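Amino acid adenylation domain-containing protein (Bacillus stratosphericus LAMA 585, PDB 6ULY) probably activates a branched-chain alpha-keto acid as its acyl adenylate, serving as the adenylation domain of a nonribosomal depsipeptide synthetase module. Local coordinates at residues V21-T33 and E41-A53. Numbering follows the deposited sequence.
Sequences VLTEAAKTTNGLT and ELTQSYAQLQGDA. With SO4 (sulfate ion), chain F.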
loop_
_atom_site.group_PDB
_atom_site.type_symbol
_atom_site.label_atom_id
_atom_site.label_comp_id
_atom_site.label_asym_id
_atom_site.label_seq_id
_atom_site.Cartn_x
_atom_site.Cartn_y
_atom_site.Cartn_z
ATOM N N VAL A 21 -4.660 -32.540 18.247
ATOM C CA VAL A 21 -3.904 -33.051 17.106
ATOM C C VAL A 21 -2.591 -33.660 17.584
ATOM O O VAL A 21 -2.223 -34.776 17.199
ATOM C CB VAL A 21 -3.666 -31.931 16.074
ATOM C CG1 VAL A 21 -2.694 -32.395 14.998
ATOM C CG2 VAL A 21 -4.985 -31.482 15.444
ATOM N N LEU A 22 -1.881 -32.937 18.452
ATOM C CA LEU A 22 -0.599 -33.418 18.952
ATOM C C LEU A 22 -0.775 -34.659 19.815
ATOM O O LEU A 22 0.040 -35.587 19.753
ATOM C CB LEU A 22 0.094 -32.305 19.737
ATOM C CG LEU A 22 1.501 -32.607 20.254
ATOM C CD1 LEU A 22 2.439 -32.930 19.102
ATOM C CD2 LEU A 22 2.032 -31.441 21.067
ATOM N N THR A 23 -1.836 -34.696 20.624
ATOM C CA THR A 23 -2.089 -35.859 21.469
ATOM C C THR A 23 -2.288 -37.115 20.633
ATOM O O THR A 23 -1.631 -38.139 20.859
ATOM C CB THR A 23 -3.307 -35.594 22.354
ATOM O OG1 THR A 23 -2.958 -34.630 23.354
ATOM C CG2 THR A 23 -3.791 -36.879 23.018
ATOM N N GLU A 24 -3.189 -37.056 19.650
ATOM C CA GLU A 24 -3.439 -38.228 18.818
ATOM C C GLU A 24 -2.220 -38.594 17.980
ATOM O O GLU A 24 -2.004 -39.776 17.688
ATOM C CB GLU A 24 -4.643 -37.979 17.910
ATOM C CG GLU A 24 -5.957 -37.738 18.658
ATOM C CD GLU A 24 -6.426 -38.952 19.445
ATOM O OE1 GLU A 24 -5.768 -39.316 20.443
ATOM O OE2 GLU A 24 -7.456 -39.544 19.060
ATOM N N ALA A 25 -1.421 -37.603 17.581
ATOM C CA ALA A 25 -0.221 -37.897 16.807
ATOM C C ALA A 25 0.837 -38.567 17.673
ATOM O O ALA A 25 1.557 -39.456 17.205
ATOM C CB ALA A 25 0.333 -36.615 16.186
ATOM N N ALA A 26 0.949 -38.148 18.936
ATOM C CA ALA A 26 1.906 -38.733 19.863
ATOM C C ALA A 26 1.598 -40.191 20.181
ATOM O O ALA A 26 2.452 -40.877 20.753
ATOM C CB ALA A 26 1.942 -37.911 21.156
ATOM N N LYS A 27 0.405 -40.680 19.831
ATOM C CA LYS A 27 0.070 -42.083 20.035
ATOM C C LYS A 27 0.581 -42.973 18.911
ATOM O O LYS A 27 0.664 -44.191 19.092
ATOM C CB LYS A 27 -1.447 -42.251 20.171
ATOM C CG LYS A 27 -2.038 -41.512 21.362
ATOM C CD LYS A 27 -3.554 -41.629 21.417
ATOM C CE LYS A 27 -4.117 -40.843 22.593
ATOM N NZ LYS A 27 -5.610 -40.788 22.581
ATOM N N THR A 28 0.918 -42.396 17.759
ATOM C CA THR A 28 1.511 -43.156 16.673
ATOM C C THR A 28 2.999 -43.358 16.940
ATOM O O THR A 28 3.556 -42.866 17.926
ATOM C CB THR A 28 1.313 -42.446 15.332
ATOM O OG1 THR A 28 2.196 -41.317 15.250
ATOM C CG2 THR A 28 -0.133 -41.977 15.167
ATOM N N THR A 29 3.654 -44.091 16.043
ATOM C CA THR A 29 5.102 -44.222 16.061
ATOM C C THR A 29 5.772 -43.302 15.051
ATOM O O THR A 29 7.001 -43.315 14.936
ATOM C CB THR A 29 5.508 -45.678 15.798
ATOM O OG1 THR A 29 5.013 -46.102 14.521
ATOM C CG2 THR A 29 4.946 -46.585 16.881
ATOM N N ASN A 30 4.998 -42.493 14.334
ATOM C CA ASN A 30 5.549 -41.595 13.337
ATOM C C ASN A 30 6.018 -40.304 13.997
ATOM O O ASN A 30 5.843 -40.081 15.197
ATOM C CB ASN A 30 4.513 -41.319 12.254
ATOM C CG ASN A 30 4.133 -42.567 11.492
ATOM O OD1 ASN A 30 4.919 -43.511 11.400
ATOM N ND2 ASN A 30 2.924 -42.582 10.943
ATOM N N GLY A 31 6.631 -39.440 13.196
ATOM C CA GLY A 31 7.060 -38.144 13.672
ATOM C C GLY A 31 7.827 -37.366 12.629
ATOM O O GLY A 31 7.609 -37.534 11.425
ATOM N N LEU A 32 8.743 -36.523 13.088
ATOM C CA LEU A 32 9.490 -35.620 12.230
ATOM C C LEU A 32 10.924 -36.103 12.058
ATOM O O LEU A 32 11.509 -36.716 12.957
ATOM C CB LEU A 32 9.494 -34.203 12.809
ATOM C CG LEU A 32 8.121 -33.543 12.947
ATOM C CD1 LEU A 32 7.835 -33.182 14.403
ATOM C CD2 LEU A 32 8.043 -32.310 12.050
ATOM N N THR A 33 11.485 -35.818 10.885
ATOM C CA THR A 33 12.901 -36.036 10.617
ATOM C C THR A 33 13.458 -34.777 9.971
ATOM O O THR A 33 12.994 -34.369 8.901
ATOM C CB THR A 33 13.126 -37.250 9.712
ATOM O OG1 THR A 33 12.130 -38.244 9.979
ATOM C CG2 THR A 33 14.492 -37.846 9.972
ATOM N N GLU A 41 20.820 -36.968 9.837
ATOM C CA GLU A 41 19.464 -36.498 10.070
ATOM C C GLU A 41 19.203 -36.494 11.569
ATOM O O GLU A 41 19.886 -37.172 12.340
ATOM C CB GLU A 41 18.429 -37.373 9.350
ATOM C CG GLU A 41 18.183 -38.715 10.023
ATOM C CD GLU A 41 17.540 -39.730 9.095
ATOM O OE1 GLU A 41 17.401 -39.432 7.891
ATOM O OE2 GLU A 41 17.180 -40.831 9.566
ATOM N N LEU A 42 18.205 -35.715 11.975
ATOM C CA LEU A 42 17.785 -35.619 13.368
ATOM C C LEU A 42 16.309 -35.986 13.440
ATOM O O LEU A 42 15.474 -35.332 12.807
ATOM C CB LEU A 42 18.032 -34.211 13.915
ATOM C CG LEU A 42 17.932 -34.013 15.429
ATOM C CD1 LEU A 42 18.726 -32.786 15.848
ATOM C CD2 LEU A 42 16.487 -33.880 15.887
ATOM N N THR A 43 15.991 -37.034 14.196
ATOM C CA THR A 43 14.623 -37.518 14.312
ATOM C C THR A 43 13.971 -36.972 15.574
ATOM O O THR A 43 14.639 -36.683 16.572
ATOM C CB THR A 43 14.567 -39.048 14.340
ATOM O OG1 THR A 43 15.300 -39.534 15.472
ATOM C CG2 THR A 43 15.135 -39.629 13.057
ATOM N N GLN A 44 12.645 -36.837 15.513
ATOM C CA GLN A 44 11.856 -36.352 16.644
ATOM C C GLN A 44 10.450 -36.908 16.459
ATOM O O GLN A 44 9.646 -36.327 15.724
ATOM C CB GLN A 44 11.849 -34.832 16.711
ATOM C CG GLN A 44 11.116 -34.252 17.918
ATOM C CD GLN A 44 10.793 -32.772 17.746
ATOM O OE1 GLN A 44 10.450 -32.329 16.653
ATOM N NE2 GLN A 44 10.910 -32.002 18.825
ATOM N N SER A 45 10.169 -38.033 17.110
ATOM C CA SER A 45 8.843 -38.621 17.022
ATOM C C SER A 45 7.794 -37.627 17.510
ATOM O O SER A 45 8.088 -36.674 18.239
ATOM C CB SER A 45 8.765 -39.901 17.851
ATOM O OG SER A 45 8.852 -39.606 19.234
ATOM N N TYR A 46 6.544 -37.862 17.104
ATOM C CA TYR A 46 5.457 -37.036 17.618
ATOM C C TYR A 46 5.365 -37.136 19.134
ATOM O O TYR A 46 4.978 -36.164 19.797
ATOM C CB TYR A 46 4.138 -37.436 16.959
ATOM C CG TYR A 46 4.057 -37.039 15.498
ATOM C CD1 TYR A 46 4.398 -35.752 15.083
ATOM C CD2 TYR A 46 3.654 -37.951 14.533
ATOM C CE1 TYR A 46 4.332 -35.387 13.750
ATOM C CE2 TYR A 46 3.588 -37.598 13.201
ATOM C CZ TYR A 46 3.926 -36.311 12.815
ATOM O OH TYR A 46 3.862 -35.948 11.490
ATOM N N ALA A 47 5.735 -38.289 19.699
ATOM C CA ALA A 47 5.811 -38.417 21.151
ATOM C C ALA A 47 6.944 -37.569 21.714
ATOM O O ALA A 47 6.775 -36.897 22.737
ATOM C CB ALA A 47 5.999 -39.888 21.539
ATOM N N GLN A 48 8.108 -37.589 21.061
ATOM C CA GLN A 48 9.207 -36.730 21.491
ATOM C C GLN A 48 8.847 -35.258 21.332
ATOM O O GLN A 48 9.154 -34.436 22.207
ATOM C CB GLN A 48 10.473 -37.063 20.698
ATOM C CG GLN A 48 11.112 -38.403 21.058
ATOM C CD GLN A 48 12.375 -38.672 20.267
ATOM O OE1 GLN A 48 12.322 -39.117 19.120
ATOM N NE2 GLN A 48 13.521 -38.397 20.875
ATOM N N LEU A 49 8.187 -34.905 20.226
ATOM C CA LEU A 49 7.777 -33.517 20.028
ATOM C C LEU A 49 6.912 -33.032 21.185
ATOM O O LEU A 49 7.109 -31.923 21.696
ATOM C CB LEU A 49 7.036 -33.380 18.698
ATOM C CG LEU A 49 6.400 -32.022 18.387
ATOM C CD1 LEU A 49 7.433 -30.897 18.404
ATOM C CD2 LEU A 49 5.691 -32.076 17.043
ATOM N N GLN A 50 5.965 -33.858 21.632
ATOM C CA GLN A 50 5.094 -33.448 22.729
ATOM C C GLN A 50 5.903 -33.156 23.986
ATOM O O GLN A 50 5.710 -32.123 24.640
ATOM C CB GLN A 50 4.047 -34.530 22.993
ATOM C CG GLN A 50 2.934 -34.097 23.939
ATOM C CD GLN A 50 1.900 -35.183 24.151
ATOM O OE1 GLN A 50 2.190 -36.372 24.000
ATOM N NE2 GLN A 50 0.682 -34.781 24.493
ATOM N N GLY A 51 6.816 -34.062 24.345
ATOM C CA GLY A 51 7.663 -33.825 25.502
ATOM C C GLY A 51 8.597 -32.646 25.304
ATOM O O GLY A 51 8.745 -31.802 26.193
ATOM N N ASP A 52 9.244 -32.574 24.140
ATOM C CA ASP A 52 10.068 -31.409 23.831
ATOM C C ASP A 52 9.262 -30.121 23.942
ATOM O O ASP A 52 9.731 -29.137 24.528
ATOM C CB ASP A 52 10.671 -31.549 22.434
ATOM C CG ASP A 52 11.748 -32.613 22.379
ATOM O OD1 ASP A 52 12.371 -32.858 23.431
ATOM O OD2 ASP A 52 11.971 -33.201 21.297
ATOM N N ALA A 53 8.042 -30.110 23.397
ATOM C CA ALA A 53 7.206 -28.918 23.499
ATOM C C ALA A 53 6.885 -28.602 24.952
ATOM O O ALA A 53 6.818 -27.430 25.341
ATOM C CB ALA A 53 5.921 -29.107 22.693
HETATM S S SO4 F . 14.797 -38.077 24.754
HETATM O O1 SO4 F . 13.936 -38.196 23.614
HETATM O O2 SO4 F . 14.965 -36.693 25.090
HETATM O O3 SO4 F . 14.216 -38.771 25.867
HETATM O O4 SO4 F . 16.074 -38.654 24.449
#
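The ring of Y46 lies sandwiched between G31 and A25, two small residues that let an aromatic side chain sit close to the backbone. G31 CA stands almost over the ring centre, 3.4 Å from the centroid and 9° off the normal, while A25 CB makes a looser CH-pi contact with the opposite face. T28 OG1 meets the ring edge near its plane. With CG anti to its own carbonyl carbon (chi1 -71°), Y46 sends its hydroxyl past G31 to bond with C239 O and Q241 NE2, so the phenol's polar end is satisfied although the residue is buried.

Aliphatic groups continue this core. L49 CD2 packs against L32 CD1 at 3.6 Å and also meets L22 CD1, bringing strand 31-33 and helices 21-26 and 46-53 together; W86 of helix 78-91 touches L22 and L49. Further along helix 46-53, the extended Q50 lays its CG beside L22 CD2. On the other face of the hairpin, T33 CG2 touches T43 CG2 and the carboxylate carbon of E41, whose OE1 bonds to Y263 OH.

Backbone bonds set the register. L32 and Q44 form an antiparallel hydrogen-bonded pair, N to O at 2.8 Å in both directions, and Y46 N donates nearly straight (176°) to N30 O at 3.0 Å. The turn into the helix is a capping box: Q48 N donates to S45 OG at 2.8 Å, and S45 N returns a bond to Q48 OE1.

Helix, beta hairpin and helix thus form a compact unit at one edge of a mixed beta sheet, where strand 31-35 pairs with strand 240-243 and strand 41-45 is outermost within the chain, with apolar contacts supplying the unit's core and main-chain and capping bonds fixing where strand 41-45 gives way to helix.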